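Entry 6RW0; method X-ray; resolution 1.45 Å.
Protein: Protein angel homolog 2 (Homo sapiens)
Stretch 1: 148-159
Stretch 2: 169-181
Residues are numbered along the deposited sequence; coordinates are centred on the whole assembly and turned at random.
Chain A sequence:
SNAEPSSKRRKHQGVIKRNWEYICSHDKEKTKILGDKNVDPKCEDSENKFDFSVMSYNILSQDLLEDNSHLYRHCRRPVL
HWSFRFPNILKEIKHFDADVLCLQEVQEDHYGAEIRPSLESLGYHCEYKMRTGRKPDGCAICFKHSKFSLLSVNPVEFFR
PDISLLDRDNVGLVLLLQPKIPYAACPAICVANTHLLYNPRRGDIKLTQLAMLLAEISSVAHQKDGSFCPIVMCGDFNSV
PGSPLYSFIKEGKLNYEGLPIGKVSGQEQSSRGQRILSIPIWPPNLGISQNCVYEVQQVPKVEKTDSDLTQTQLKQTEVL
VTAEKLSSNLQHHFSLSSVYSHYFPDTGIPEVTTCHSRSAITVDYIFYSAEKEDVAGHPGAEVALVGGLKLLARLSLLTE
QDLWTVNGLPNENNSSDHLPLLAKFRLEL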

# COMPACT_ATOMS: atom_id res chain seq x y z
N PHE A 148 -17.18 11.52 4.94
CA PHE A 148 -17.24 10.41 5.92
C PHE A 148 -17.11 10.89 7.37
O PHE A 148 -16.54 11.93 7.61
CB PHE A 148 -16.04 9.46 5.80
CG PHE A 148 -15.79 8.86 4.45
CD1 PHE A 148 -16.38 7.68 4.09
CD2 PHE A 148 -14.93 9.47 3.56
CE1 PHE A 148 -16.13 7.13 2.85
CE2 PHE A 148 -14.70 8.92 2.31
CZ PHE A 148 -15.29 7.75 1.97
N SER A 149 -17.65 10.09 8.28
CA SER A 149 -17.34 10.19 9.70
C SER A 149 -16.44 9.04 10.10
O SER A 149 -16.46 7.96 9.50
CB SER A 149 -18.60 10.12 10.56
OG SER A 149 -19.46 11.23 10.33
N LEU A 150 -15.65 9.25 11.14
CA LEU A 150 -14.70 8.26 11.61
C LEU A 150 -15.34 7.41 12.70
O LEU A 150 -15.79 7.93 13.72
CB LEU A 150 -13.49 8.99 12.17
CG LEU A 150 -12.34 8.15 12.71
CD1 LEU A 150 -11.81 7.19 11.67
CD2 LEU A 150 -11.27 9.13 13.18
N LEU A 151 -15.35 6.09 12.49
CA LEU A 151 -15.86 5.18 13.51
C LEU A 151 -14.75 4.62 14.40
O LEU A 151 -14.95 4.48 15.61
CB LEU A 151 -16.62 4.03 12.86
CG LEU A 151 -17.82 4.46 12.01
CD1 LEU A 151 -18.53 3.24 11.44
CD2 LEU A 151 -18.78 5.29 12.84
N SER A 152 -13.60 4.28 13.82
CA SER A 152 -12.51 3.75 14.63
C SER A 152 -11.18 3.90 13.90
O SER A 152 -11.12 3.93 12.67
CB SER A 152 -12.73 2.29 15.01
OG SER A 152 -12.75 1.45 13.87
N VAL A 153 -10.12 3.98 14.70
CA VAL A 153 -8.74 4.06 14.24
C VAL A 153 -8.00 2.87 14.83
O VAL A 153 -8.00 2.68 16.06
CB VAL A 153 -8.09 5.38 14.70
CG1 VAL A 153 -6.65 5.46 14.16
CG2 VAL A 153 -8.93 6.57 14.26
N ASN A 154 -7.35 2.09 13.97
CA ASN A 154 -6.82 0.78 14.34
C ASN A 154 -5.41 0.65 13.81
O ASN A 154 -5.19 0.13 12.71
CB ASN A 154 -7.76 -0.30 13.82
CG ASN A 154 -9.20 -0.04 14.22
OD1 ASN A 154 -9.62 -0.40 15.31
ND2 ASN A 154 -9.96 0.62 13.35
N PRO A 155 -4.42 1.10 14.57
CA PRO A 155 -3.03 0.96 14.14
C PRO A 155 -2.56 -0.48 14.25
O PRO A 155 -3.05 -1.26 15.07
CB PRO A 155 -2.26 1.86 15.13
CG PRO A 155 -3.09 1.77 16.42
CD PRO A 155 -4.53 1.74 15.91
N VAL A 156 -1.55 -0.82 13.45
CA VAL A 156 -0.93 -2.13 13.48
C VAL A 156 0.58 -1.93 13.54
O VAL A 156 1.16 -1.24 12.69
CB VAL A 156 -1.28 -2.95 12.23
CG1 VAL A 156 -0.77 -4.37 12.36
CG2 VAL A 156 -2.79 -2.96 11.98
N GLU A 157 1.23 -2.51 14.55
CA GLU A 157 2.69 -2.53 14.64
C GLU A 157 3.16 -3.93 14.29
O GLU A 157 2.77 -4.91 14.94
CB GLU A 157 3.16 -2.17 16.05
CG GLU A 157 2.91 -0.73 16.39
CD GLU A 157 3.37 -0.32 17.78
OE1 GLU A 157 3.76 -1.19 18.60
OE2 GLU A 157 3.34 0.90 18.05
N PHE A 158 4.01 -4.04 13.26
CA PHE A 158 4.52 -5.36 12.90
C PHE A 158 5.68 -5.80 13.78
O PHE A 158 6.01 -6.99 13.80
CB PHE A 158 4.91 -5.43 11.42
CG PHE A 158 3.79 -5.09 10.45
CD1 PHE A 158 2.49 -5.56 10.65
CD2 PHE A 158 4.04 -4.33 9.33
CE1 PHE A 158 1.48 -5.25 9.75
CE2 PHE A 158 3.04 -4.03 8.44
CZ PHE A 158 1.75 -4.48 8.66
N PHE A 159 6.26 -4.88 14.52
CA PHE A 159 7.38 -5.21 15.42
C PHE A 159 6.81 -5.91 16.67
O PHE A 159 5.99 -5.31 17.33
CB PHE A 159 8.14 -3.96 15.86
CG PHE A 159 9.23 -4.26 16.84
CD1 PHE A 159 10.33 -4.98 16.46
CD2 PHE A 159 9.13 -3.88 18.16
CE1 PHE A 159 11.33 -5.29 17.36
CE2 PHE A 159 10.13 -4.18 19.06
CZ PHE A 159 11.22 -4.90 18.66
N ASP A 169 10.47 -2.67 11.85
CA ASP A 169 9.69 -1.55 12.38
C ASP A 169 8.48 -1.15 11.54
O ASP A 169 7.82 -0.15 11.87
CB ASP A 169 10.61 -0.36 12.62
CG ASP A 169 11.53 -0.59 13.81
OD1 ASP A 169 11.02 -0.98 14.90
OD2 ASP A 169 12.76 -0.42 13.64
N ASN A 170 8.11 -1.93 10.55
CA ASN A 170 7.02 -1.55 9.66
C ASN A 170 5.68 -1.56 10.39
O ASN A 170 5.49 -2.21 11.43
CB ASN A 170 7.00 -2.47 8.46
CG ASN A 170 8.32 -2.50 7.74
OD1 ASN A 170 9.17 -3.34 8.03
ND2 ASN A 170 8.52 -1.53 6.84
N VAL A 171 4.73 -0.83 9.80
CA VAL A 171 3.42 -0.63 10.39
C VAL A 171 2.32 -0.65 9.34
O VAL A 171 2.56 -0.62 8.13
CB VAL A 171 3.33 0.70 11.18
CG1 VAL A 171 4.29 0.72 12.37
CG2 VAL A 171 3.60 1.90 10.26
N GLY A 172 1.09 -0.70 9.85
CA GLY A 172 -0.10 -0.50 9.04
C GLY A 172 -1.11 0.32 9.82
O GLY A 172 -0.93 0.60 11.01
N LEU A 173 -2.20 0.67 9.14
CA LEU A 173 -3.25 1.48 9.76
C LEU A 173 -4.56 1.12 9.09
O LEU A 173 -4.61 0.99 7.86
CB LEU A 173 -2.96 2.98 9.62
CG LEU A 173 -3.94 3.92 10.32
CD1 LEU A 173 -3.98 3.73 11.81
CD2 LEU A 173 -3.54 5.36 9.97
N VAL A 174 -5.60 0.93 9.89
CA VAL A 174 -6.93 0.56 9.39
C VAL A 174 -7.93 1.52 10.00
O VAL A 174 -8.01 1.65 11.23
CB VAL A 174 -7.29 -0.90 9.74
CG1 VAL A 174 -8.65 -1.25 9.17
CG2 VAL A 174 -6.20 -1.85 9.22
N LEU A 175 -8.70 2.21 9.16
CA LEU A 175 -9.78 3.06 9.64
C LEU A 175 -11.10 2.42 9.26
O LEU A 175 -11.23 1.77 8.22
CB LEU A 175 -9.73 4.46 9.03
CG LEU A 175 -8.47 5.31 9.19
CD1 LEU A 175 -8.75 6.77 8.80
CD2 LEU A 175 -7.88 5.25 10.58
N LEU A 176 -12.10 2.62 10.10
CA LEU A 176 -13.47 2.29 9.76
C LEU A 176 -14.22 3.61 9.62
O LEU A 176 -14.23 4.42 10.55
CB LEU A 176 -14.11 1.40 10.82
CG LEU A 176 -15.44 0.81 10.36
CD1 LEU A 176 -15.31 -0.19 9.20
CD2 LEU A 176 -16.12 0.14 11.54
N LEU A 177 -14.77 3.84 8.43
CA LEU A 177 -15.40 5.12 8.06
C LEU A 177 -16.89 4.93 7.77
O LEU A 177 -17.23 3.94 7.21
CB LEU A 177 -14.73 5.68 6.81
CG LEU A 177 -13.23 5.91 6.88
CD1 LEU A 177 -12.73 6.46 5.56
CD2 LEU A 177 -12.86 6.86 8.00
N GLN A 178 -17.72 5.89 8.14
CA GLN A 178 -19.16 5.85 7.85
C GLN A 178 -19.43 6.86 6.74
O GLN A 178 -19.23 8.03 6.97
CB GLN A 178 -19.98 6.19 9.09
CG GLN A 178 -21.47 6.08 8.84
CD GLN A 178 -21.88 4.70 8.43
OE1 GLN A 178 -21.43 3.72 8.99
NE2 GLN A 178 -22.69 4.59 7.40
N PRO A 179 -19.88 6.44 5.54
CA PRO A 179 -20.23 7.38 4.50
C PRO A 179 -21.30 8.36 4.99
O PRO A 179 -22.19 7.93 5.64
CB PRO A 179 -20.76 6.49 3.37
CG PRO A 179 -20.06 5.20 3.59
CD PRO A 179 -20.00 5.06 5.10
N LYS A 180 -21.17 9.65 4.67
CA LYS A 180 -22.12 10.69 5.10
C LYS A 180 -23.23 10.83 4.07
O LYS A 180 -23.08 11.63 3.18
CB LYS A 180 -21.38 12.02 5.23
CG LYS A 180 -20.71 12.22 6.57
CD LYS A 180 -20.42 13.64 6.88
CE LYS A 180 -19.64 13.76 8.16
NZ LYS A 180 -19.16 15.14 8.37
N ILE A 181 -24.30 10.06 4.21
CA ILE A 181 -25.50 10.10 3.33
C ILE A 181 -26.75 9.88 4.19
O ILE A 181 -26.58 9.44 5.34
CB ILE A 181 -25.41 9.08 2.19
CG1 ILE A 181 -25.18 7.66 2.69
CG2 ILE A 181 -24.35 9.45 1.18
CD1 ILE A 181 -24.74 6.75 1.60
O HOH W 1 6.13 -1.94 14.15

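Strands 148-157 and 171-179 of Protein angel homolog 2 pair antiparallel, burying 1140 Å² between the two stretches, and most of the hold is backbone hydrogen bonding. At one end Ser149 N gives to Gln178 O (2.9 Å) and Gln178 N returns a bond to Ser149 O (2.8 Å), a closed two-bond ring. The same reciprocal pattern recurs where Val156 N meets Gly172 O and Gly172 N meets Val156 O, both at 2.9 Å. Three of the carbonyls that accept N-H bonds also receive CA-H...O contacts: Phe148 CA lies 3.3 Å from Gln178 O, Leu177 CA lies 3.4 Å from Ser149 O, and Leu175 CA lies 3.4 Å from Ser152 O.

Between Leu150 and Ser152 the register shifts by one residue. At this beta bulge Leu176 O accepts twice, from Leu151 N at 2.8 Å and weakly from Ser152 N at 3.3 Å, so both successive amides are satisfied by one carbonyl. Leu176 N answers to Ser152 O at 3.0 Å, restoring the regular ladder. Leu151, with psi of -40°, points its CA-CB bond toward the partner strand, and its CD1 packs 3.9 Å from Leu176 CD2.

Val174 O is likewise shared. The bond from Asn154 N (2.9 Å) is weak, its N-H...O angle being only 129°, but the side-chain amide of the same residue adds a second donor, ND2 to Val174 O at 3.1 Å. Asn154 ND2 also gives to Ser152 OG at 3.0 Å and nearly straight, so this amide nitrogen links its own strand to the neighbouring one. Asparagine suits the place because its short side chain, in the m rotamer, brings two N-H groups within reach of both acceptors. Val174 N completes the pair by bonding to Asn154 O at 3.0 Å.

On the sheet face carrying Phe148, Leu150, Val153 and Pro155, the contacts are apolar. Leu177 CD1 sits over the Phe148 ring, 4.1 Å from its centroid and 13° off the normal, a CH-pi contact. Leu150 CD1 reaches Leu177 CD2 at 3.8 Å and Leu175 CD1 at 4.2 Å. Val153 CG1 lies 3.8 Å from Leu175 CD2 and 4.0 Å from Leu173 CD1, which also approaches Pro155 CB at 4.2 Å. Pro155, lacking an amide hydrogen, occupies a non-hydrogen-bonded position, where no cross-strand donor is needed; Pro179 does the same opposite Phe148.

Gly172 leaves room on the other face: an ideal CB there would lie 3.6 Å from Phe158 CZ and 3.8 Å from Val156 CB. The buried Phe158 ring also packs against Asn170, its CD2 3.6 Å from Asn170 CB, while Phe158 N bonds to Asn170 O at 3.0 Å. Water 1 extends the pairing past the strand, donating to Asn170 O (2.8 Å) and accepting from Phe159 N (3.0 Å). The side-chain amide of Asn170 and the carboxylate of Asp169 are satisfied elsewhere in the structure.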